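Local coordinates for protein MYB21 (Trichomonas vaginalis, PDB 3OSF) that binds DNA through its Myb-type domains and probably acts as a transcription factor that regulates RNA polymerase II genes, at residues Lys10-Thr15 with Phe40-Ala45. Numbering follows the deposited sequence.
With nucleotides of chain B; nucleotides of chain C.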
loop_
_atom_site.group_PDB
_atom_site.type_symbol
_atom_site.label_atom_id
_atom_site.label_comp_id
_atom_site.label_asym_id
_atom_site.label_seq_id
_atom_site.Cartn_x
_atom_site.Cartn_y
_atom_site.Cartn_z
ATOM N N LYS A 10 -0.321 -3.409 19.946
ATOM C CA LYS A 10 0.624 -4.065 19.056
ATOM C C LYS A 10 0.733 -3.411 17.671
ATOM O O LYS A 10 1.661 -3.730 16.940
ATOM C CB LYS A 10 0.310 -5.557 18.915
ATOM C CG LYS A 10 0.741 -6.395 20.108
ATOM C CD LYS A 10 0.301 -7.849 19.972
ATOM C CE LYS A 10 0.334 -8.552 21.320
ATOM N NZ LYS A 10 -0.435 -9.831 21.309
ATOM N N LYS A 11 -0.198 -2.519 17.312
ATOM C CA LYS A 11 -0.129 -1.789 16.030
ATOM C C LYS A 11 0.181 -0.303 16.236
ATOM O O LYS A 11 -0.572 0.428 16.886
ATOM C CB LYS A 11 -1.424 -1.907 15.202
ATOM C CG LYS A 11 -1.883 -3.330 14.838
ATOM C CD LYS A 11 -0.941 -4.041 13.871
ATOM C CE LYS A 11 -1.575 -5.345 13.389
ATOM N NZ LYS A 11 -0.608 -6.271 12.745
ATOM N N GLN A 12 1.294 0.134 15.665
ATOM C CA GLN A 12 1.705 1.527 15.737
ATOM C C GLN A 12 1.359 2.227 14.421
ATOM O O GLN A 12 2.203 2.343 13.544
ATOM C CB GLN A 12 3.211 1.581 15.979
ATOM C CG GLN A 12 3.760 2.941 16.391
ATOM C CD GLN A 12 5.285 2.988 16.336
ATOM O OE1 GLN A 12 5.951 1.947 16.267
ATOM N NE2 GLN A 12 5.843 4.200 16.357
ATOM N N LYS A 13 0.124 2.694 14.284
ATOM C CA LYS A 13 -0.320 3.324 13.040
ATOM C C LYS A 13 0.224 4.744 12.851
ATOM O O LYS A 13 0.320 5.509 13.810
ATOM C CB LYS A 13 -1.849 3.352 12.967
ATOM C CG LYS A 13 -2.483 1.982 12.777
ATOM C CD LYS A 13 -3.962 2.091 12.431
ATOM C CE LYS A 13 -4.594 0.716 12.268
ATOM N NZ LYS A 13 -5.967 0.838 11.700
ATOM N N PHE A 14 0.550 5.103 11.611
ATOM C CA PHE A 14 1.047 6.454 11.324
ATOM C C PHE A 14 -0.048 7.501 11.489
ATOM O O PHE A 14 -1.175 7.322 11.024
ATOM C CB PHE A 14 1.644 6.547 9.915
ATOM C CG PHE A 14 3.074 6.105 9.823
ATOM C CD1 PHE A 14 3.412 4.769 9.916
ATOM C CD2 PHE A 14 4.085 7.030 9.609
ATOM C CE1 PHE A 14 4.726 4.370 9.820
ATOM C CE2 PHE A 14 5.395 6.633 9.510
ATOM C CZ PHE A 14 5.722 5.305 9.614
ATOM N N THR A 15 0.285 8.593 12.164
ATOM C CA THR A 15 -0.641 9.711 12.286
ATOM C C THR A 15 -0.423 10.678 11.125
ATOM O O THR A 15 0.589 10.600 10.420
ATOM C CB THR A 15 -0.411 10.494 13.587
ATOM O OG1 THR A 15 0.830 11.199 13.486
ATOM C CG2 THR A 15 -0.378 9.554 14.796
ATOM N N PHE A 40 12.848 9.843 13.082
ATOM C CA PHE A 40 11.810 9.550 14.053
ATOM C C PHE A 40 12.429 8.970 15.319
ATOM O O PHE A 40 13.435 8.261 15.261
ATOM C CB PHE A 40 10.820 8.542 13.480
ATOM C CG PHE A 40 10.015 9.069 12.335
ATOM C CD1 PHE A 40 8.766 9.634 12.556
ATOM C CD2 PHE A 40 10.506 9.003 11.042
ATOM C CE1 PHE A 40 8.012 10.120 11.509
ATOM C CE2 PHE A 40 9.756 9.489 9.984
ATOM C CZ PHE A 40 8.507 10.048 10.216
ATOM N N PRO A 41 11.827 9.266 16.474
ATOM C CA PRO A 41 12.323 8.631 17.698
ATOM C C PRO A 41 11.723 7.241 17.780
ATOM O O PRO A 41 12.213 6.390 18.519
ATOM C CB PRO A 41 11.726 9.506 18.801
ATOM C CG PRO A 41 10.456 10.022 18.217
ATOM C CD PRO A 41 10.696 10.176 16.731
ATOM N N ASN A 42 10.718 7.028 16.934
ATOM C CA ASN A 42 9.638 6.084 17.156
ATOM C C ASN A 42 9.406 5.036 16.060
ATOM O O ASN A 42 8.496 4.217 16.167
ATOM C CB ASN A 42 8.354 6.906 17.264
ATOM C CG ASN A 42 7.502 6.465 18.404
ATOM O OD1 ASN A 42 7.839 5.498 19.086
ATOM N ND2 ASN A 42 6.391 7.156 18.629
ATOM N N ARG A 43 10.200 5.093 15.000
ATOM C CA ARG A 43 9.911 4.353 13.781
ATOM C C ARG A 43 11.174 3.753 13.212
ATOM O O ARG A 43 12.228 4.383 13.248
ATOM C CB ARG A 43 9.306 5.289 12.741
ATOM C CG ARG A 43 7.977 5.882 13.147
ATOM C CD ARG A 43 6.905 4.826 13.138
ATOM N NE ARG A 43 5.585 5.383 13.391
ATOM C CZ ARG A 43 4.470 4.659 13.414
ATOM N NH1 ARG A 43 4.529 3.349 13.214
ATOM N NH2 ARG A 43 3.300 5.243 13.651
ATOM N N ASN A 44 11.061 2.542 12.677
ATOM C CA ASN A 44 12.173 1.900 11.994
ATOM C C ASN A 44 12.105 2.035 10.460
ATOM O O ASN A 44 11.125 2.553 9.895
ATOM C CB ASN A 44 12.311 0.425 12.426
ATOM C CG ASN A 44 11.131 -0.447 11.983
ATOM O OD1 ASN A 44 10.563 -0.242 10.917
ATOM N ND2 ASN A 44 10.776 -1.443 12.805
ATOM N N ALA A 45 13.155 1.577 9.793
ATOM C CA ALA A 45 13.237 1.686 8.341
ATOM C C ALA A 45 12.077 0.965 7.636
ATOM O O ALA A 45 11.454 1.512 6.722
ATOM C CB ALA A 45 14.561 1.144 7.861
ATOM P P DT B 6 -0.468 2.193 8.670
ATOM O OP1 DT B 6 -0.267 3.333 9.602
ATOM O OP2 DT B 6 0.151 2.182 7.321
ATOM O "O5'" DT B 6 0.016 0.790 9.306
ATOM C "C5'" DT B 6 -0.263 0.502 10.665
ATOM C "C4'" DT B 6 0.236 -0.864 11.132
ATOM O "O4'" DT B 6 -0.334 -1.883 10.298
ATOM C "C3'" DT B 6 1.745 -1.147 11.182
ATOM O "O3'" DT B 6 2.024 -1.435 12.562
ATOM C "C2'" DT B 6 1.943 -2.367 10.279
ATOM C "C1'" DT B 6 0.548 -2.977 10.266
ATOM N N1 DT B 6 0.075 -3.688 9.050
ATOM C C2 DT B 6 -0.389 -4.964 9.213
ATOM O O2 DT B 6 -0.372 -5.500 10.308
ATOM N N3 DT B 6 -0.844 -5.569 8.057
ATOM C C4 DT B 6 -0.902 -5.000 6.792
ATOM O O4 DT B 6 -1.339 -5.615 5.821
ATOM C C5 DT B 6 -0.412 -3.634 6.695
ATOM C C7 DT B 6 -0.407 -2.912 5.368
ATOM C C6 DT B 6 0.042 -3.053 7.816
ATOM P P DC B 7 3.463 -1.719 13.206
ATOM O OP1 DC B 7 3.295 -1.318 14.620
ATOM O OP2 DC B 7 4.526 -1.098 12.377
ATOM O "O5'" DC B 7 3.652 -3.300 13.111
ATOM C "C5'" DC B 7 2.823 -4.157 13.896
ATOM C "C4'" DC B 7 3.104 -5.615 13.575
ATOM O "O4'" DC B 7 2.493 -5.928 12.301
ATOM C "C3'" DC B 7 4.575 -6.016 13.438
ATOM O "O3'" DC B 7 4.786 -7.323 13.942
ATOM C "C2'" DC B 7 4.771 -6.069 11.931
ATOM C "C1'" DC B 7 3.425 -6.667 11.541
ATOM N N1 DC B 7 3.085 -6.513 10.102
ATOM C C2 DC B 7 2.373 -7.535 9.477
ATOM O O2 DC B 7 2.066 -8.523 10.149
ATOM N N3 DC B 7 2.053 -7.406 8.165
ATOM C C4 DC B 7 2.406 -6.293 7.502
ATOM N N4 DC B 7 2.071 -6.191 6.215
ATOM C C5 DC B 7 3.131 -5.242 8.133
ATOM C C6 DC B 7 3.444 -5.388 9.424
ATOM P P DA C 10 -4.151 -9.844 17.586
ATOM O OP1 DA C 10 -3.273 -10.456 18.603
ATOM O OP2 DA C 10 -5.573 -10.236 17.477
ATOM O "O5'" DA C 10 -4.067 -8.267 17.742
ATOM C "C5'" DA C 10 -2.835 -7.671 17.407
ATOM C "C4'" DA C 10 -3.058 -6.224 17.014
ATOM O "O4'" DA C 10 -3.718 -6.120 15.719
ATOM C "C3'" DA C 10 -3.936 -5.430 17.958
ATOM O "O3'" DA C 10 -3.474 -4.100 17.872
ATOM C "C2'" DA C 10 -5.335 -5.594 17.355
ATOM C "C1'" DA C 10 -5.017 -5.567 15.864
ATOM N N9 DA C 10 -5.844 -6.389 14.982
ATOM C C8 DA C 10 -6.356 -7.644 15.196
ATOM N N7 DA C 10 -7.035 -8.108 14.164
ATOM C C5 DA C 10 -6.953 -7.098 13.212
ATOM C C6 DA C 10 -7.452 -6.950 11.896
ATOM N N6 DA C 10 -8.182 -7.859 11.242
ATOM N N1 DA C 10 -7.172 -5.800 11.249
ATOM C C2 DA C 10 -6.441 -4.859 11.859
ATOM N N3 DA C 10 -5.920 -4.879 13.084
ATOM C C4 DA C 10 -6.219 -6.034 13.709
#
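The carbonyl oxygen of Gln12 is gripped by both terminal nitrogens of Arg43. Arg43 NH1 gives the short bond to Gln12 O, 2.6 Å long and fairly straight, and Gln12 O lies in the guanidinium plane. Arg43 NH2 adds a weak bond to the same oxygen. The guanidinium is sandwiched. Phe14 lies flat on one face, with planes 14° apart, and Arg43 CZ sits over the ring in a cation-pi contact, 3.8 Å from its centroid. The amide of Gln12 stacks on the opposite face, planes 8° apart. Gln12 is extended, with CG anti to the backbone N (chi1 -167°), which carries the amide across Arg43 to the neighbouring backbone. There Gln12 NE2 donates a nearly straight bond to Asn42 O, 2.7 Å long. Gln12 OE1 accepts a hydrogen bond from Gln47 NE2. Glu18 forms a salt bridge with Arg43 NH2; this probably offsets the charge of Arg43 and helps to hold the guanidinium in place. Gln12 N donates a hydrogen bond of 2.7 Å to phosphate oxygen OP1 of DC7 of chain B. Phe14 N donates one of 2.8 Å to OP1 of DT6 of chain B. Lys11 NZ donates a hydrogen bond of 2.6 Å to O2 of DT6 of chain B, on the minor-groove edge of the thymine. The contact ties an N-terminal DNA-binding arm to the turn before helix 45-56, the recognition helix expected of a Myb helix-turn-helix repeat.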